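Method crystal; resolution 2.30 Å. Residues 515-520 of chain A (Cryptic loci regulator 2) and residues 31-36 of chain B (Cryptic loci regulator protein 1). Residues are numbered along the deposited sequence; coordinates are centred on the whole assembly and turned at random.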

# COMPACT_ATOMS: atom_id res chain seq x y z
N THR A 515 -18.95 3.39 -9.41
CA THR A 515 -19.42 2.54 -8.33
C THR A 515 -18.71 2.92 -7.05
O THR A 515 -17.67 3.59 -7.06
CB THR A 515 -19.19 1.05 -8.65
OG1 THR A 515 -17.79 0.77 -8.69
CG2 THR A 515 -19.82 0.69 -9.99
N SER A 516 -19.28 2.49 -5.92
CA SER A 516 -18.72 2.79 -4.62
C SER A 516 -17.60 1.84 -4.22
O SER A 516 -16.94 2.09 -3.20
CB SER A 516 -19.82 2.73 -3.56
OG SER A 516 -20.39 1.43 -3.50
N SER A 517 -17.37 0.79 -4.99
CA SER A 517 -16.51 -0.30 -4.55
C SER A 517 -16.30 -1.25 -5.72
O SER A 517 -17.12 -1.30 -6.64
CB SER A 517 -17.14 -1.05 -3.37
OG SER A 517 -16.30 -2.09 -2.91
N ARG A 518 -15.19 -1.99 -5.68
CA ARG A 518 -14.98 -3.04 -6.67
C ARG A 518 -15.98 -4.17 -6.48
O ARG A 518 -16.54 -4.68 -7.46
CB ARG A 518 -13.55 -3.57 -6.59
CG ARG A 518 -13.13 -4.46 -7.75
CD ARG A 518 -13.39 -3.79 -9.09
NE ARG A 518 -12.50 -4.27 -10.14
CZ ARG A 518 -12.50 -3.80 -11.39
NH1 ARG A 518 -13.34 -2.84 -11.74
NH2 ARG A 518 -11.66 -4.30 -12.28
N LEU A 519 -16.22 -4.57 -5.23
CA LEU A 519 -17.19 -5.62 -4.96
C LEU A 519 -18.58 -5.22 -5.46
O LEU A 519 -19.33 -6.07 -5.95
CB LEU A 519 -17.23 -5.91 -3.46
CG LEU A 519 -18.12 -7.08 -3.01
CD1 LEU A 519 -17.70 -8.38 -3.68
CD2 LEU A 519 -18.06 -7.23 -1.50
N SER A 520 -18.93 -3.94 -5.35
CA SER A 520 -20.23 -3.49 -5.82
C SER A 520 -20.36 -3.66 -7.33
O SER A 520 -21.44 -4.02 -7.83
CB SER A 520 -20.46 -2.03 -5.43
OG SER A 520 -21.53 -1.46 -6.16
N ALA B 31 -7.17 -2.98 -1.29
CA ALA B 31 -7.56 -1.61 -1.60
C ALA B 31 -8.62 -1.58 -2.69
O ALA B 31 -8.46 -2.18 -3.75
CB ALA B 31 -6.34 -0.80 -2.02
N GLY B 32 -9.72 -0.87 -2.42
CA GLY B 32 -10.76 -0.67 -3.40
C GLY B 32 -11.85 -1.72 -3.43
O GLY B 32 -12.81 -1.56 -4.19
N LEU B 33 -11.74 -2.78 -2.62
CA LEU B 33 -12.71 -3.87 -2.71
C LEU B 33 -14.03 -3.51 -2.05
O LEU B 33 -15.09 -3.62 -2.68
CB LEU B 33 -12.12 -5.14 -2.09
CG LEU B 33 -12.96 -6.41 -2.26
CD1 LEU B 33 -13.13 -6.78 -3.73
CD2 LEU B 33 -12.33 -7.57 -1.50
N TYR B 34 -13.99 -3.08 -0.79
CA TYR B 34 -15.20 -2.74 -0.05
C TYR B 34 -15.37 -1.23 0.04
O TYR B 34 -14.40 -0.47 -0.04
CB TYR B 34 -15.15 -3.33 1.36
CG TYR B 34 -15.07 -4.84 1.40
CD1 TYR B 34 -16.19 -5.62 1.17
CD2 TYR B 34 -13.87 -5.48 1.68
CE1 TYR B 34 -16.12 -7.00 1.21
CE2 TYR B 34 -13.79 -6.86 1.72
CZ TYR B 34 -14.91 -7.62 1.49
OH TYR B 34 -14.84 -8.99 1.53
N ASP B 35 -16.62 -0.80 0.19
CA ASP B 35 -16.91 0.62 0.35
C ASP B 35 -16.17 1.17 1.57
O ASP B 35 -16.16 0.55 2.63
CB ASP B 35 -18.42 0.83 0.49
CG ASP B 35 -18.81 2.30 0.51
OD1 ASP B 35 -18.02 3.13 1.01
OD2 ASP B 35 -19.92 2.63 0.03
N SER B 36 -15.56 2.35 1.40
CA SER B 36 -14.76 2.93 2.47
C SER B 36 -15.61 3.29 3.68
O SER B 36 -15.13 3.21 4.82
CB SER B 36 -14.01 4.16 1.96
OG SER B 36 -14.92 5.18 1.57

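Chain B crosses the start of a chain A helix, and the contact rests on backbone carbonyls meeting the amide groups of the first helical turn. Amides at a helix N-terminus have no carbonyl one turn earlier in their own helix to bond with, so they are free to be satisfied from outside. Ala B31 takes no part and leads into the contact.

Gly B32 makes the first link. Its carbonyl O accepts a hydrogen bond from Arg A518 N at 2.8 Å, with an N-H...O angle of 159°, close to straight. Glycine suits this position because of its backbone: at phi 89° and psi -4°, a CB would be jammed against the carbonyl O of Ala B31. The CB of Arg A518 points toward chain B, but the end of its long side chain leads away, and its guanidinium nitrogens are hydrogen-bonded elsewhere in the structure.

Leu B33 continues the pattern one residue along, its O accepting from Leu A519 N at 2.9 Å and 164°. The position of Leu B33 O deserves caution, since it lies 2.0 Å from Ser A517 OG, too short for a hydrogen bond and a clash in the model. Ser A517 occupies the N-cap position, where a short hydroxyl side chain can reach forward to an amide of the first turn; here Ser A517 OG accepts a weak capping bond from Leu A519 N at 3.4 Å, although the clash leaves the place of OG less sure as well. The side chain of Leu B33 starts away from chain A, yet its end comes nearer: Leu B33 CD1 lies 4.2 Å from Leu A519 CB and 4.3 Å from Arg A518 CB, an apolar branch against the aliphatic base of the helix side chains.

Tyr B34 also begins by pointing away, and with chi1 at -61° (m) its ring comes back within reach of Leu A519. Tyr B34 CE1 is 3.3 Å from Leu A519 CD2, a tight apolar contact made obliquely to the ring. An aromatic side chain offers the methyl apolar ring carbons at this exposed site, CE1 the nearest, while Leu A519 supplies a branched apolar end to meet them.

At Asp B35 the contact continues without a hydrogen bond across the two stretches. Its CB points sideways, and Asp B35 OD2 comes 3.6 Å from Ser A516 CB, a van der Waals approach where Ser A516 is exposed and Asp B35 partly so, and polar residues are easily accommodated. Ser B36 lies beyond the contact.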